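Local atomic coordinates of Ras-associated and pleckstrin homology domains-containing protein 1 (Homo sapiens, PDB entry 4GN1), a protein that relays localized membrane signals, is implicated in regulating lamellipodial dynamics, targets EVL and VASP to the leading edge and negatively regulates cell adhesion. Residues 241-244 with 245-249; 188-191 with 192-195. One frame throughout, in Å; residues are numbered along the deposited sequence.

Interaction 1: residues 241-244 with 245-249; sequences GKQL and YMNYQ
Asn247 N reaches back four residues to Gln243 O at 2.9 Å, the shortest of three successive i to i+4 bonds that build the first turns of helix 242-251. Its donor stands 25° out of the carbonyl plane. Met246 N, by contrast, meets Lys242 O at 3.0 Å in that plane, and Tyr248 N does the same at Leu244 O. Gly241, with a positive phi that glycine adopts readily, makes the break after helix 225-240 and hands its own O to Leu244 N at 2.8 Å, so the new helix starts almost at once. Around this backbone the side chains pair at a spacing of four. Lys242 stretches out and its CG passes Met246 CG at 4.1 Å, while Met246 CG also lies 3.5 Å from Lys242 O. The Gln243 and Asn247 side chains cross obliquely, with their amide planes 30° apart. Within 245-249, Gln249 CG lies 3.9 Å above the centre of the Tyr245 ring. The Leu244 and Tyr245 side chains touch Phe95 of helix 93-96, the Tyr248 ring stacks with Phe95 as well, and Asn247 touches His65 and Tyr92. Burial therefore does not follow polarity here: Lys242 and Met246 are both exposed, whereas Leu244, Tyr245 and the polar Asn247 are buried where helix 242-251 packs against other parts of the chain.

Interaction 2: residues 188-191 with 192-195; sequences GQDY and RNKY
Tyr191 has its ring sandwiched: Tyr195 CD2 sits 3.7 Å above the centre of one face, and Gly188 CA lies over the opposite face, toward the rim. The two tyrosines point the same way but form a T-shaped pair, centroids 5.0 Å apart and planes at 83°, with the edge of Tyr195 against the face of Tyr191. Lys194 CG in turn covers part of one face of the Tyr195 ring. Behind the rings, Tyr195 N bonds to Tyr191 O at 2.9 Å, and Lys194 N to Asp190 O at 3.2 Å, nearly straight. Asp190 holds the N-cap position without a side-chain capping bond. With CG anti to its own N (chi1 -171°), its carboxylate leans to Asn193 instead, where ND2 meets the syn lone pair of OD1 at 3.0 Å and OD2 more weakly, the two flat groups turned 72° apart. Tyr191 OH is bonded to Leu56 O, beyond the turn. Tyr191 can be phosphorylated by ABL1 but is unmodified here; because its hydroxyl is the donor to that carbonyl and its ring is buried, phosphorylation would probably require the contact between this turn and residues 56-58 to loosen.

How the interactions relate
Following the chain, the Ras-associating part comes first and helix 113-124 leads into the PH fold. Interaction 2 lies within that fold, where the chain leaves strand 184-188, makes the short helix 191-194 and returns along strand 202-206. Interaction 1 comes later, just after helix 225-240. The two are in series, neither nested nor crossing, and each closes only a local turn. Their centres lie about 31 Å apart, on opposite sides of the centre of the chain. Both look toward the N-terminal half. Interaction 2, meeting Leu56, Gln57 and strand 58-61, lies where the PH and Ras-associating parts touch; at interaction 1, helix 242-251 packs on Glu63, His65 and helix 93-96.

Interaction 1: residues 241-244 with 245-249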
loop_
_atom_site.group_PDB
_atom_site.type_symbol
_atom_site.label_atom_id
_atom_site.label_comp_id
_atom_site.label_asym_id
_atom_site.label_seq_id
_atom_site.Cartn_x
_atom_site.Cartn_y
_atom_site.Cartn_z
ATOM N N GLY A 241 0.673 0.396 -11.559
ATOM C CA GLY A 241 0.273 1.144 -12.765
ATOM C C GLY A 241 -1.190 1.065 -13.149
ATOM O O GLY A 241 -2.044 0.998 -12.291
ATOM N N LYS A 242 -1.472 1.057 -14.450
ATOM C CA LYS A 242 -2.845 1.173 -15.006
ATOM C C LYS A 242 -3.827 0.201 -14.363
ATOM O O LYS A 242 -5.029 0.480 -14.253
ATOM C CB LYS A 242 -2.814 0.990 -16.542
ATOM C CG LYS A 242 -4.167 0.714 -17.204
ATOM C CD LYS A 242 -4.151 0.991 -18.701
ATOM C CE LYS A 242 -5.530 0.750 -19.312
ATOM N NZ LYS A 242 -5.514 0.650 -20.807
ATOM N N GLN A 243 -3.296 -0.940 -13.935
ATOM C CA GLN A 243 -4.070 -1.949 -13.232
ATOM C C GLN A 243 -4.820 -1.387 -12.005
ATOM O O GLN A 243 -5.953 -1.809 -11.735
ATOM C CB GLN A 243 -3.149 -3.112 -12.852
ATOM C CG GLN A 243 -3.817 -4.246 -12.080
ATOM C CD GLN A 243 -4.844 -5.001 -12.902
ATOM O OE1 GLN A 243 -6.032 -4.760 -12.778
ATOM N NE2 GLN A 243 -4.388 -5.903 -13.739
ATOM N N LEU A 244 -4.209 -0.439 -11.269
ATOM C CA LEU A 244 -4.925 0.262 -10.183
ATOM C C LEU A 244 -6.192 0.897 -10.705
ATOM O O LEU A 244 -7.270 0.685 -10.129
ATOM C CB LEU A 244 -4.090 1.340 -9.491
ATOM C CG LEU A 244 -2.995 0.944 -8.501
ATOM C CD1 LEU A 244 -2.384 2.190 -7.855
ATOM C CD2 LEU A 244 -3.503 -0.044 -7.446
ATOM N N TYR A 245 -6.060 1.634 -11.813
ATOM C CA TYR A 245 -7.191 2.293 -12.472
ATOM C C TYR A 245 -8.273 1.334 -12.892
ATOM O O TYR A 245 -9.453 1.602 -12.688
ATOM C CB TYR A 245 -6.740 3.111 -13.690
ATOM C CG TYR A 245 -7.820 4.012 -14.307
ATOM C CD1 TYR A 245 -8.612 4.855 -13.510
ATOM C CD2 TYR A 245 -8.019 4.050 -15.694
ATOM C CE1 TYR A 245 -9.580 5.688 -14.072
ATOM C CE2 TYR A 245 -8.973 4.890 -16.265
ATOM C CZ TYR A 245 -9.750 5.706 -15.453
ATOM O OH TYR A 245 -10.710 6.528 -16.022
ATOM N N MET A 246 -7.874 0.217 -13.481
ATOM C CA MET A 246 -8.825 -0.825 -13.821
ATOM C C MET A 246 -9.535 -1.384 -12.586
ATOM O O MET A 246 -10.732 -1.717 -12.659
ATOM C CB MET A 246 -8.135 -1.936 -14.595
ATOM C CG MET A 246 -7.450 -1.440 -15.867
ATOM S SD MET A 246 -6.644 -2.793 -16.742
ATOM C CE MET A 246 -8.039 -3.899 -17.040
ATOM N N ASN A 247 -8.827 -1.476 -11.460
ATOM C CA ASN A 247 -9.469 -1.946 -10.232
ATOM C C ASN A 247 -10.560 -0.998 -9.805
ATOM O O ASN A 247 -11.671 -1.422 -9.467
ATOM C CB ASN A 247 -8.470 -2.129 -9.097
ATOM C CG ASN A 247 -7.512 -3.270 -9.352
ATOM O OD1 ASN A 247 -7.673 -4.039 -10.299
ATOM N ND2 ASN A 247 -6.508 -3.386 -8.507
ATOM N N TYR A 248 -10.234 0.293 -9.845
ATOM C CA TYR A 248 -11.160 1.348 -9.441
ATOM C C TYR A 248 -12.408 1.353 -10.339
ATOM O O TYR A 248 -13.530 1.285 -9.841
ATOM C CB TYR A 248 -10.431 2.701 -9.414
ATOM C CG TYR A 248 -11.326 3.901 -9.174
ATOM C CD1 TYR A 248 -11.906 4.127 -7.933
ATOM C CD2 TYR A 248 -11.587 4.816 -10.201
ATOM C CE1 TYR A 248 -12.730 5.215 -7.715
ATOM C CE2 TYR A 248 -12.414 5.916 -9.996
ATOM C CZ TYR A 248 -12.982 6.099 -8.754
ATOM O OH TYR A 248 -13.797 7.167 -8.542
ATOM N N GLN A 249 -12.197 1.384 -11.657
ATOM C CA GLN A 249 -13.285 1.349 -12.637
ATOM C C GLN A 249 -14.210 0.161 -12.369
ATOM O O GLN A 249 -15.429 0.309 -12.384
ATOM C CB GLN A 249 -12.743 1.258 -14.071
ATOM C CG GLN A 249 -11.935 2.444 -14.578
ATOM C CD GLN A 249 -12.760 3.479 -15.335
ATOM O OE1 GLN A 249 -12.647 4.679 -15.077
ATOM N NE2 GLN A 249 -13.583 3.026 -16.282
#

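Interaction 2: residues 188-191 with 192-195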
loop_
_atom_site.group_PDB
_atom_site.type_symbol
_atom_site.label_atom_id
_atom_site.label_comp_id
_atom_site.label_asym_id
_atom_site.label_seq_id
_atom_site.Cartn_x
_atom_site.Cartn_y
_atom_site.Cartn_z
ATOM N N GLY A 188 2.903 0.510 8.917
ATOM C CA GLY A 188 3.328 0.033 10.231
ATOM C C GLY A 188 2.353 0.507 11.287
ATOM O O GLY A 188 1.784 1.596 11.170
ATOM N N GLN A 189 2.158 -0.322 12.315
ATOM C CA GLN A 189 1.215 -0.025 13.398
ATOM C C GLN A 189 1.951 0.261 14.674
ATOM O O GLN A 189 2.610 -0.638 15.225
ATOM C CB GLN A 189 0.239 -1.193 13.627
ATOM C CG GLN A 189 -0.705 -1.445 12.459
ATOM C CD GLN A 189 -1.155 -0.132 11.830
ATOM O OE1 GLN A 189 -1.700 0.761 12.512
ATOM N NE2 GLN A 189 -0.902 0.011 10.526
ATOM N N ASP A 190 1.847 1.507 15.140
ATOM C CA ASP A 190 2.405 1.892 16.429
ATOM C C ASP A 190 3.937 1.745 16.455
ATOM O O ASP A 190 4.531 1.247 17.412
ATOM C CB ASP A 190 1.740 1.091 17.557
ATOM C CG ASP A 190 2.125 1.602 18.937
ATOM O OD1 ASP A 190 2.376 0.759 19.826
ATOM O OD2 ASP A 190 2.215 2.844 19.125
ATOM N N TYR A 191 4.574 2.195 15.385
ATOM C CA TYR A 191 6.022 2.096 15.254
ATOM C C TYR A 191 6.740 3.075 16.190
ATOM O O TYR A 191 7.915 2.879 16.540
ATOM C CB TYR A 191 6.433 2.249 13.777
ATOM C CG TYR A 191 6.356 0.947 12.997
ATOM C CD1 TYR A 191 5.699 -0.163 13.527
ATOM C CD2 TYR A 191 6.941 0.826 11.728
ATOM C CE1 TYR A 191 5.649 -1.357 12.830
ATOM C CE2 TYR A 191 6.882 -0.351 11.013
ATOM C CZ TYR A 191 6.240 -1.445 11.562
ATOM O OH TYR A 191 6.173 -2.638 10.876
ATOM N N ARG A 192 6.013 4.123 16.578
ATOM C CA ARG A 192 6.404 5.022 17.657
ATOM C C ARG A 192 7.033 4.257 18.804
ATOM O O ARG A 192 8.148 4.545 19.221
ATOM C CB ARG A 192 5.165 5.740 18.181
ATOM C CG ARG A 192 5.054 7.190 17.756
ATOM C CD ARG A 192 6.190 7.982 18.359
ATOM N NE ARG A 192 5.703 9.248 18.888
ATOM C CZ ARG A 192 6.465 10.191 19.432
ATOM N NH1 ARG A 192 7.784 10.042 19.534
ATOM N NH2 ARG A 192 5.891 11.291 19.880
ATOM N N ASN A 193 6.290 3.271 19.295
ATOM C CA ASN A 193 6.715 2.414 20.385
ATOM C C ASN A 193 7.637 1.242 19.984
ATOM O O ASN A 193 8.730 1.097 20.535
ATOM C CB ASN A 193 5.485 1.892 21.113
ATOM C CG ASN A 193 4.710 2.987 21.811
ATOM O OD1 ASN A 193 5.275 3.823 22.510
ATOM N ND2 ASN A 193 3.399 2.971 21.644
ATOM N N LYS A 194 7.197 0.421 19.033
ATOM C CA LYS A 194 7.911 -0.800 18.648
ATOM C C LYS A 194 9.301 -0.566 18.034
ATOM O O LYS A 194 10.213 -1.358 18.276
ATOM C CB LYS A 194 7.037 -1.711 17.745
ATOM C CG LYS A 194 7.765 -2.926 17.165
ATOM C CD LYS A 194 6.834 -4.049 16.744
ATOM C CE LYS A 194 7.565 -5.392 16.749
ATOM N NZ LYS A 194 8.298 -5.669 18.026
ATOM N N TYR A 195 9.473 0.509 17.267
ATOM C CA TYR A 195 10.767 0.804 16.645
ATOM C C TYR A 195 11.334 2.171 17.000
ATOM O O TYR A 195 12.324 2.622 16.414
ATOM C CB TYR A 195 10.697 0.621 15.119
ATOM C CG TYR A 195 10.564 -0.828 14.691
ATOM C CD1 TYR A 195 11.603 -1.740 14.916
ATOM C CD2 TYR A 195 9.395 -1.298 14.081
ATOM C CE1 TYR A 195 11.485 -3.072 14.538
ATOM C CE2 TYR A 195 9.261 -2.636 13.697
ATOM C CZ TYR A 195 10.311 -3.517 13.923
ATOM O OH TYR A 195 10.205 -4.841 13.557
#